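Local coordinates for cyclic nucleotide-binding protein (PDB 5D1I) that is of unknown function but has a cyclic nucleotide-binding domain of the beta-barrel type and may belong to a family of DNA-binding transcription factors, at residues G19-F24 / L90-L95; L50-Q55 / F71-E76; C59-V64 / T111-I116; G66-F71 / T103-D108. One frame throughout, in Å; residues are numbered along the deposited sequence.

Contact 1 (G19-F24 / L90-L95)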
# COMPACT_ATOMS: atom_id res chain seq x y z
N GLY A 19 3.71 -3.84 -7.00
CA GLY A 19 4.48 -2.61 -7.17
C GLY A 19 3.78 -1.36 -6.67
O GLY A 19 4.40 -0.31 -6.57
N THR A 20 2.49 -1.46 -6.36
CA THR A 20 1.75 -0.32 -5.83
C THR A 20 1.80 -0.29 -4.30
O THR A 20 1.46 0.72 -3.68
CB THR A 20 0.28 -0.35 -6.27
OG1 THR A 20 -0.35 -1.54 -5.76
CG2 THR A 20 0.17 -0.33 -7.78
N VAL A 21 2.22 -1.39 -3.70
CA VAL A 21 2.26 -1.51 -2.25
C VAL A 21 3.37 -0.64 -1.67
O VAL A 21 4.50 -0.68 -2.14
CB VAL A 21 2.46 -2.97 -1.83
CG1 VAL A 21 2.60 -3.09 -0.32
CG2 VAL A 21 1.30 -3.82 -2.32
N GLY A 22 3.03 0.17 -0.66
CA GLY A 22 3.98 1.10 -0.06
C GLY A 22 5.30 0.48 0.37
O GLY A 22 6.37 1.05 0.12
N LEU A 23 5.22 -0.68 0.99
CA LEU A 23 6.43 -1.34 1.49
C LEU A 23 7.32 -1.84 0.35
O LEU A 23 8.53 -1.98 0.53
CB LEU A 23 6.04 -2.51 2.41
CG LEU A 23 7.12 -3.07 3.33
CD1 LEU A 23 7.73 -1.95 4.17
CD2 LEU A 23 6.53 -4.15 4.23
N PHE A 24 6.73 -2.09 -0.82
CA PHE A 24 7.48 -2.64 -1.95
C PHE A 24 7.82 -1.56 -2.97
O PHE A 24 8.33 -1.86 -4.05
CB PHE A 24 6.70 -3.77 -2.63
CG PHE A 24 6.15 -4.80 -1.68
CD1 PHE A 24 6.86 -5.15 -0.54
CD2 PHE A 24 4.94 -5.41 -1.93
CE1 PHE A 24 6.35 -6.09 0.34
CE2 PHE A 24 4.43 -6.36 -1.05
CZ PHE A 24 5.14 -6.69 0.08
N LEU A 90 -3.62 -6.34 3.46
CA LEU A 90 -3.97 -6.58 4.85
C LEU A 90 -2.77 -7.16 5.59
O LEU A 90 -2.23 -8.19 5.19
CB LEU A 90 -5.17 -7.52 4.95
CG LEU A 90 -6.41 -7.13 4.15
CD1 LEU A 90 -7.50 -8.19 4.33
CD2 LEU A 90 -6.92 -5.76 4.58
N GLY A 91 -2.35 -6.50 6.66
CA GLY A 91 -1.25 -6.98 7.47
C GLY A 91 0.12 -6.58 6.96
O GLY A 91 1.10 -7.28 7.20
N GLU A 92 0.21 -5.45 6.27
CA GLU A 92 1.49 -4.97 5.75
C GLU A 92 2.51 -4.78 6.87
O GLU A 92 3.69 -5.09 6.69
CB GLU A 92 1.32 -3.65 5.00
CG GLU A 92 2.58 -3.20 4.25
CD GLU A 92 2.43 -1.82 3.66
OE1 GLU A 92 1.96 -0.92 4.37
OE2 GLU A 92 2.79 -1.63 2.48
N MSE A 93 2.05 -4.30 8.02
CA MSE A 93 2.94 -4.04 9.15
C MSE A 93 3.51 -5.32 9.74
O MSE A 93 4.55 -5.30 10.41
CB MSE A 93 2.20 -3.25 10.23
CG MSE A 93 1.88 -1.81 9.85
SE MSE A 93 3.46 -0.82 9.28
CE MSE A 93 3.10 -0.73 7.37
N ALA A 94 2.83 -6.44 9.51
CA ALA A 94 3.30 -7.72 10.03
C ALA A 94 4.64 -8.10 9.41
O ALA A 94 5.40 -8.87 9.99
CB ALA A 94 2.28 -8.81 9.78
N LEU A 95 4.93 -7.55 8.24
CA LEU A 95 6.16 -7.87 7.51
C LEU A 95 7.39 -7.23 8.14
O LEU A 95 8.51 -7.67 7.90
CB LEU A 95 6.04 -7.43 6.05
CG LEU A 95 4.97 -8.10 5.19
CD1 LEU A 95 5.01 -7.54 3.78
CD2 LEU A 95 5.15 -9.60 5.17
O HOH W 1 0.65 0.07 1.12

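Contact 2 (L50-Q55 / F71-E76)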
# COMPACT_ATOMS: atom_id res chain seq x y z
N LEU A 50 -10.20 -15.05 6.63
CA LEU A 50 -8.76 -15.12 6.44
C LEU A 50 -8.06 -15.29 7.78
O LEU A 50 -7.12 -16.07 7.92
CB LEU A 50 -8.28 -13.86 5.72
CG LEU A 50 -7.13 -13.98 4.73
CD1 LEU A 50 -7.24 -15.26 3.93
CD2 LEU A 50 -7.14 -12.77 3.81
N PHE A 51 -8.54 -14.54 8.77
CA PHE A 51 -7.94 -14.53 10.09
C PHE A 51 -8.89 -13.95 11.13
O PHE A 51 -9.88 -13.30 10.77
CB PHE A 51 -6.64 -13.72 10.07
CG PHE A 51 -6.77 -12.38 9.40
CD1 PHE A 51 -7.47 -11.34 10.00
CD2 PHE A 51 -6.18 -12.15 8.17
CE1 PHE A 51 -7.58 -10.12 9.38
CE2 PHE A 51 -6.29 -10.93 7.55
CZ PHE A 51 -6.99 -9.91 8.15
N ARG A 52 -8.59 -14.17 12.40
CA ARG A 52 -9.39 -13.59 13.47
C ARG A 52 -8.75 -12.30 13.98
O ARG A 52 -7.53 -12.19 14.05
CB ARG A 52 -9.58 -14.59 14.61
CG ARG A 52 -10.43 -14.08 15.77
CD ARG A 52 -11.46 -15.11 16.21
NE ARG A 52 -12.33 -14.60 17.26
CZ ARG A 52 -12.48 -15.17 18.46
NH1 ARG A 52 -11.81 -16.28 18.76
NH2 ARG A 52 -13.30 -14.63 19.36
N GLU A 53 -9.59 -11.33 14.32
CA GLU A 53 -9.14 -10.10 14.96
C GLU A 53 -8.32 -10.41 16.22
O GLU A 53 -8.75 -11.21 17.06
CB GLU A 53 -10.35 -9.24 15.31
CG GLU A 53 -10.03 -7.88 15.90
CD GLU A 53 -11.28 -7.05 16.09
OE1 GLU A 53 -11.31 -5.88 15.64
OE2 GLU A 53 -12.25 -7.56 16.69
N GLY A 54 -7.15 -9.80 16.34
CA GLY A 54 -6.31 -10.00 17.51
C GLY A 54 -5.37 -11.19 17.39
O GLY A 54 -4.54 -11.42 18.26
N GLN A 55 -5.51 -11.95 16.30
CA GLN A 55 -4.66 -13.11 16.06
C GLN A 55 -3.25 -12.66 15.69
O GLN A 55 -3.07 -11.62 15.07
CB GLN A 55 -5.26 -13.98 14.96
CG GLN A 55 -4.50 -15.24 14.61
CD GLN A 55 -5.17 -16.01 13.48
OE1 GLN A 55 -6.32 -15.74 13.14
NE2 GLN A 55 -4.44 -16.95 12.89
N PHE A 71 -14.07 -6.05 9.62
CA PHE A 71 -15.02 -5.86 10.71
C PHE A 71 -14.36 -5.92 12.08
O PHE A 71 -13.24 -6.41 12.22
CB PHE A 71 -16.15 -6.89 10.62
CG PHE A 71 -15.68 -8.33 10.66
CD1 PHE A 71 -15.49 -8.98 11.88
CD2 PHE A 71 -15.44 -9.03 9.49
CE1 PHE A 71 -15.06 -10.29 11.92
CE2 PHE A 71 -15.02 -10.34 9.53
CZ PHE A 71 -14.82 -10.98 10.74
N HIS A 72 -15.06 -5.42 13.09
CA HIS A 72 -14.64 -5.55 14.47
C HIS A 72 -15.56 -6.52 15.19
O HIS A 72 -16.77 -6.51 14.96
CB HIS A 72 -14.63 -4.20 15.18
CG HIS A 72 -13.46 -3.34 14.83
ND1 HIS A 72 -12.15 -3.77 14.96
CD2 HIS A 72 -13.39 -2.07 14.36
CE1 HIS A 72 -11.33 -2.80 14.58
NE2 HIS A 72 -12.06 -1.76 14.20
N GLU A 73 -15.00 -7.34 16.07
CA GLU A 73 -15.80 -8.27 16.85
C GLU A 73 -16.43 -7.53 18.04
O GLU A 73 -15.73 -7.16 18.98
CB GLU A 73 -14.96 -9.45 17.33
CG GLU A 73 -15.68 -10.79 17.31
CD GLU A 73 -15.69 -11.44 15.94
OE1 GLU A 73 -14.61 -11.53 15.32
OE2 GLU A 73 -16.77 -11.86 15.49
N GLY A 74 -17.73 -7.31 17.97
CA GLY A 74 -18.43 -6.53 18.99
C GLY A 74 -19.05 -7.37 20.09
O GLY A 74 -18.93 -8.60 20.09
N ASP A 75 -19.73 -6.71 21.02
CA ASP A 75 -20.34 -7.38 22.16
C ASP A 75 -21.40 -8.39 21.74
O ASP A 75 -21.56 -9.43 22.37
CB ASP A 75 -20.95 -6.36 23.12
CG ASP A 75 -19.91 -5.52 23.83
OD1 ASP A 75 -18.81 -6.05 24.11
OD2 ASP A 75 -20.19 -4.34 24.11
N GLU A 76 -22.12 -8.07 20.67
CA GLU A 76 -23.20 -8.94 20.21
C GLU A 76 -23.01 -9.40 18.76
O GLU A 76 -23.99 -9.70 18.07
CB GLU A 76 -24.54 -8.22 20.36
CG GLU A 76 -24.71 -7.51 21.69
CD GLU A 76 -25.95 -6.64 21.72
OE1 GLU A 76 -25.96 -5.60 21.02
OE2 GLU A 76 -26.90 -6.99 22.45
O HOH W 2 -12.15 -11.88 13.73

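Contact 3 (C59-V64 / T111-I116)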
# COMPACT_ATOMS: atom_id res chain seq x y z
N CYS A 59 2.18 -12.52 8.19
CA CYS A 59 2.10 -12.41 6.74
C CYS A 59 1.09 -11.36 6.33
O CYS A 59 0.21 -10.99 7.10
CB CYS A 59 1.72 -13.75 6.12
SG CYS A 59 0.04 -14.29 6.51
N ALA A 60 1.23 -10.89 5.09
CA ALA A 60 0.32 -9.92 4.53
C ALA A 60 -0.43 -10.53 3.36
O ALA A 60 0.08 -11.42 2.67
CB ALA A 60 1.07 -8.67 4.08
N TYR A 61 -1.66 -10.07 3.15
CA TYR A 61 -2.48 -10.51 2.04
C TYR A 61 -2.78 -9.34 1.13
O TYR A 61 -3.19 -8.28 1.59
CB TYR A 61 -3.79 -11.12 2.54
CG TYR A 61 -3.63 -12.33 3.43
CD1 TYR A 61 -3.57 -13.61 2.90
CD2 TYR A 61 -3.55 -12.19 4.82
CE1 TYR A 61 -3.43 -14.71 3.71
CE2 TYR A 61 -3.41 -13.29 5.64
CZ TYR A 61 -3.35 -14.55 5.08
OH TYR A 61 -3.21 -15.66 5.88
N ILE A 62 -2.58 -9.53 -0.17
CA ILE A 62 -2.94 -8.50 -1.14
C ILE A 62 -4.06 -9.05 -2.01
O ILE A 62 -3.95 -10.14 -2.56
CB ILE A 62 -1.75 -8.07 -2.02
CG1 ILE A 62 -0.63 -7.46 -1.17
CG2 ILE A 62 -2.19 -7.08 -3.07
CD1 ILE A 62 0.37 -8.46 -0.63
N ILE A 63 -5.15 -8.29 -2.11
CA ILE A 63 -6.29 -8.72 -2.91
C ILE A 63 -6.02 -8.52 -4.40
O ILE A 63 -5.62 -7.44 -4.82
CB ILE A 63 -7.57 -7.97 -2.53
CG1 ILE A 63 -7.89 -8.18 -1.05
CG2 ILE A 63 -8.74 -8.42 -3.40
CD1 ILE A 63 -9.12 -7.42 -0.59
N VAL A 64 -6.24 -9.57 -5.18
CA VAL A 64 -6.14 -9.49 -6.63
C VAL A 64 -7.52 -9.30 -7.24
O VAL A 64 -7.78 -8.33 -7.94
CB VAL A 64 -5.48 -10.75 -7.22
CG1 VAL A 64 -5.46 -10.68 -8.74
CG2 VAL A 64 -4.07 -10.92 -6.68
N THR A 111 -12.78 -14.76 -3.70
CA THR A 111 -11.74 -13.74 -3.67
C THR A 111 -10.36 -14.38 -3.78
O THR A 111 -10.07 -15.38 -3.12
CB THR A 111 -11.83 -12.90 -2.38
OG1 THR A 111 -13.08 -12.22 -2.34
CG2 THR A 111 -10.70 -11.88 -2.29
N GLU A 112 -9.52 -13.80 -4.63
CA GLU A 112 -8.17 -14.30 -4.80
C GLU A 112 -7.17 -13.33 -4.21
O GLU A 112 -7.18 -12.14 -4.52
CB GLU A 112 -7.87 -14.53 -6.28
CG GLU A 112 -6.42 -14.91 -6.54
CD GLU A 112 -6.25 -15.71 -7.81
OE1 GLU A 112 -5.17 -15.63 -8.42
OE2 GLU A 112 -7.20 -16.43 -8.20
N VAL A 113 -6.32 -13.85 -3.33
CA VAL A 113 -5.33 -13.02 -2.65
C VAL A 113 -3.92 -13.56 -2.85
O VAL A 113 -3.71 -14.75 -3.09
CB VAL A 113 -5.62 -12.92 -1.14
CG1 VAL A 113 -6.96 -12.24 -0.89
CG2 VAL A 113 -5.57 -14.29 -0.49
N ILE A 114 -2.96 -12.66 -2.75
CA ILE A 114 -1.55 -13.00 -2.75
C ILE A 114 -1.05 -12.94 -1.31
O ILE A 114 -1.17 -11.91 -0.66
CB ILE A 114 -0.74 -12.04 -3.63
CG1 ILE A 114 -1.00 -12.31 -5.11
CG2 ILE A 114 0.74 -12.13 -3.31
CD1 ILE A 114 -0.42 -11.27 -6.03
N ARG A 115 -0.50 -14.05 -0.80
CA ARG A 115 0.01 -14.06 0.56
C ARG A 115 1.52 -13.90 0.59
O ARG A 115 2.25 -14.70 0.01
CB ARG A 115 -0.38 -15.35 1.29
CG ARG A 115 0.00 -15.35 2.76
CD ARG A 115 -0.22 -16.72 3.40
NE ARG A 115 0.83 -17.66 3.04
CZ ARG A 115 1.92 -17.90 3.78
NH1 ARG A 115 2.09 -17.27 4.93
NH2 ARG A 115 2.82 -18.77 3.36
N ILE A 116 1.98 -12.87 1.29
CA ILE A 116 3.41 -12.63 1.43
C ILE A 116 3.82 -12.93 2.85
O ILE A 116 3.41 -12.24 3.78
CB ILE A 116 3.78 -11.17 1.10
CG1 ILE A 116 3.22 -10.74 -0.25
CG2 ILE A 116 5.30 -10.99 1.14
CD1 ILE A 116 3.87 -11.43 -1.41

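Contact 4 (G66-F71 / T103-D108)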
# COMPACT_ATOMS: atom_id res chain seq x y z
N GLY A 66 -11.90 -9.83 -6.15
CA GLY A 66 -12.89 -10.15 -5.14
C GLY A 66 -13.13 -9.03 -4.14
O GLY A 66 -12.64 -7.92 -4.30
N THR A 67 -13.90 -9.34 -3.10
CA THR A 67 -14.26 -8.35 -2.09
C THR A 67 -14.20 -8.96 -0.70
O THR A 67 -14.72 -10.05 -0.45
CB THR A 67 -15.67 -7.77 -2.33
OG1 THR A 67 -15.79 -7.32 -3.68
CG2 THR A 67 -15.94 -6.62 -1.38
N ILE A 68 -13.57 -8.23 0.21
CA ILE A 68 -13.43 -8.65 1.59
C ILE A 68 -14.00 -7.58 2.51
O ILE A 68 -13.67 -6.40 2.37
CB ILE A 68 -11.95 -8.92 1.95
CG1 ILE A 68 -11.49 -10.25 1.34
CG2 ILE A 68 -11.74 -8.92 3.46
CD1 ILE A 68 -10.00 -10.49 1.48
N THR A 69 -14.87 -7.98 3.43
CA THR A 69 -15.38 -7.06 4.43
C THR A 69 -14.51 -7.09 5.68
O THR A 69 -14.26 -8.15 6.26
CB THR A 69 -16.83 -7.39 4.81
OG1 THR A 69 -17.68 -7.11 3.70
CG2 THR A 69 -17.28 -6.56 6.00
N LEU A 70 -14.03 -5.91 6.09
CA LEU A 70 -13.29 -5.76 7.34
C LEU A 70 -14.26 -5.44 8.45
O LEU A 70 -15.17 -4.64 8.27
CB LEU A 70 -12.24 -4.66 7.22
CG LEU A 70 -11.25 -4.74 6.06
CD1 LEU A 70 -10.25 -3.60 6.14
CD2 LEU A 70 -10.54 -6.09 6.05
N PHE A 71 -14.07 -6.05 9.62
CA PHE A 71 -15.02 -5.86 10.71
C PHE A 71 -14.36 -5.92 12.08
O PHE A 71 -13.24 -6.41 12.22
CB PHE A 71 -16.15 -6.89 10.62
CG PHE A 71 -15.68 -8.33 10.66
CD1 PHE A 71 -15.49 -8.98 11.88
CD2 PHE A 71 -15.44 -9.03 9.49
CE1 PHE A 71 -15.06 -10.29 11.92
CE2 PHE A 71 -15.02 -10.34 9.53
CZ PHE A 71 -14.82 -10.98 10.74
N THR A 103 -8.16 -6.07 12.52
CA THR A 103 -9.59 -6.30 12.28
C THR A 103 -9.85 -7.76 11.96
O THR A 103 -8.93 -8.54 11.76
CB THR A 103 -10.12 -5.46 11.11
OG1 THR A 103 -9.77 -6.10 9.88
CG2 THR A 103 -9.54 -4.04 11.13
N GLY A 104 -11.13 -8.11 11.88
CA GLY A 104 -11.52 -9.37 11.27
C GLY A 104 -11.60 -9.13 9.78
O GLY A 104 -11.58 -7.99 9.33
N ALA A 105 -11.66 -10.21 9.00
CA ALA A 105 -11.78 -10.11 7.55
C ALA A 105 -12.47 -11.35 7.00
O ALA A 105 -12.06 -12.46 7.29
CB ALA A 105 -10.42 -9.93 6.91
N VAL A 106 -13.51 -11.14 6.20
CA VAL A 106 -14.23 -12.24 5.57
C VAL A 106 -14.46 -11.94 4.09
O VAL A 106 -14.76 -10.80 3.72
CB VAL A 106 -15.58 -12.50 6.29
CG1 VAL A 106 -16.47 -11.27 6.23
CG2 VAL A 106 -16.30 -13.71 5.68
N ALA A 107 -14.30 -12.95 3.25
CA ALA A 107 -14.58 -12.81 1.83
C ALA A 107 -16.08 -12.71 1.59
O ALA A 107 -16.82 -13.61 1.97
CB ALA A 107 -13.99 -13.98 1.05
N ASP A 108 -16.51 -11.63 0.95
CA ASP A 108 -17.91 -11.45 0.59
C ASP A 108 -18.27 -12.33 -0.59
O ASP A 108 -19.34 -12.93 -0.65
CB ASP A 108 -18.21 -9.99 0.25
CG ASP A 108 -17.91 -9.06 1.40
OD1 ASP A 108 -17.97 -9.50 2.56
OD2 ASP A 108 -17.61 -7.87 1.14

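Contact 1 (G19-F24 / L90-L95)
Leu-23 gives its backbone N-H to the carboxylate of Glu-92, with N to OE2 at 3.0 Å. The N-H...O angle is 147°, and the donor stands above the carboxylate plane, 41° out of it. Glu-92 has CG anti to its backbone N (chi1 -171°), and its chain runs extended from there toward the 19-24 turn. The same OE2 lies 3.4 Å from CB of Leu-23 and 3.2 Å from CG1 of Val-21. One water bridges the two segments. It accepts from Gly-22 N and donates to Glu-92 OE2 at 3.1 Å. The acid oxygen is thus gripped by one backbone N-H and one water, beside two apolar carbons. Residues 22-24 form a short 3-10 turn between helices 11-18 and 29-38, as in the N-terminal helical part of cyclic nucleotide-binding domains. Gly-91 to Leu-95 resemble the start of the phosphate-binding cassette of relatives, though no nucleotide is present here. Beside the polar link, Leu-23 CD2 meets Leu-95 CD1 at 3.7 Å. Leu-95 CD1 also reaches the edge of the Phe-24 ring, near its plane, 3.8 Å from CZ. Phe-121 of helix 118-124 packs on both leucines. Glu-92 of the second subunit brings its carboxylate close to that of Glu-92 in this chain.

Contact 2 (L50-Q55 / F71-E76)
Glu-53 grips His-72 and Glu-73 with both oxygens of its carboxylate, joining the turn after strand 49-51 to strand 68-74. OE1 accepts from His-72 ND1, at the edge of the ring and near its plane. The modelled distance between ND1 and OE1 is only 2.4 Å, so its exact value is doubtful. The carboxylate and the imidazole are nearly coplanar, 20° apart. OE2 accepts from the backbone N of Glu-73 at 2.8 Å, on the syn side but 31° out of the carboxylate plane. CG of Glu-53 is anti to its backbone N (chi1 -176°), and the extended chain carries the acid across to the strand. A water adds a third link, accepting from Glu-53 N and donating to Glu-73 OE1 at 2.9 Å. Further out, Arg-52 to Gln-55 form a type II beta turn with Gly-54 at its third position. Gln-55 OE1 accepts from Arg-52 N at 2.9 Å. Backbone bonds from Gly-54 and Gln-55 to Arg-101 hold the turn. Strand 77-84 backs the histidine through Val-79 and Ile-81. The pair is a His-carboxylate hydrogen bond near the surface, and an acid beside the ring would be expected to stabilise a proton on the imidazole.

Contact 3 (C59-V64 / T111-I116)
Ala-60 to Ile-63 pair with Val-113 to Ile-116 as neighbouring antiparallel strands, buried in the five-stranded sheet of the cyclic nucleotide-binding barrel. Ala-60 with Ile-116 and Ile-62 with Ile-114 are the hydrogen-bonded pairs. Tyr-61 with Arg-115 and Ile-63 with Val-113, the non-hydrogen-bonded pairs, alternate with them. The bond from Ile-114 N to Ile-62 O is 2.7 Å long. A fifth bond, from Val-64 N to Glu-112 O at 2.8 Å, continues the pairing to where the chain turns a corner. The two faces differ. On the Tyr-61 face, the ring lies beside the Arg-115 side chain, both pointing the same way, with CE1 3.6 Å from CG of the arginine. Arg-115 then bends at chi3 (77°), which turns NE off the extended line. NE forms a salt bridge with Glu-40. Cys-59 SG sits at the edge of the guanidinium, in its plane, 3.9 Å from NH1. On the other face the contact is aliphatic. Ile-62 CD1 meets Ile-116 CG1 at 3.7 Å, and Val-64 CG2 meets Ile-114 CG1 at 3.7 Å. Helix 11-18 packs on this aliphatic face through Ile-17 and Leu-18. Leu-42 of strand 40-44 and Leu-50 of strand 49-51 pack around Tyr-61. Strand 111-117 lies between strands 40-44 and 56-63, and Tyr-61 forms a backbone hydrogen bond with Leu-90.

Contact 4 (G66-F71 / T103-D108)
Phe-71 lays its ring over the backbone of Gly-104. The glycine CA sits 3.8 Å from the ring centroid and 16° off the ring normal, a CH-pi contact over the face. CG of Phe-71 lies between the backbone N and the carbonyl carbon (chi1 58°), the crowded position. The ring's CE2 also reaches CG1 of Val-106 at 3.7 Å. Gly-104 has no side chain to hold the ring off. Its carbonyl O takes two donors from opposite faces of its plane: Phe-71 N at 3.2 Å and Thr-103 OG1 at 2.7 Å. At the other end Thr-69 OG1 is anti to the carbonyl carbon (chi1 -68°). It lies 2.7 Å from both OD1 and OD2 of Asp-108. The backbone N-H of Asp-108 donates to Thr-67 O, N to O 2.8 Å. On the face of Ile-68, Leu-70 and Ala-105 the contact is apolar: Ala-105 CB touches both Ile-68 CG2, at 3.8 Å, and Leu-70 CD2. Strand 77-84 flanks the pair beyond residues 68-71, and strand 49-51 flanks it beyond 104-107. Glu-25 of the second subunit packs on Leu-70. Such antiparallel pairing, with strands far apart in sequence side by side, is typical of the jelly-roll barrel of the cyclic nucleotide-binding fold in the cupin clan.

Contacts 3 and 4 are strand pairs in the barrel wall, one in each sheet. Both rest on regular backbone bonding, and they meet where Ile-63 CD1 packs on Ile-68 CD1. Contact 2 lies on the surface and shares strand 68-74, and Phe-71, with contact 4. There a charged turn grips the strand through side chains, not through strand pairing. Contact 1 is buried like 3 and 4, yet it joins two loops. It mixes one acid-to-backbone bond with leucine packing, and it connects the helical part to the barrel. It meets contact 3 where Leu-95 CD2 packs on Ile-116 O. Contacts 1 and 4 both touch the second subunit, while 2 and 3 do not.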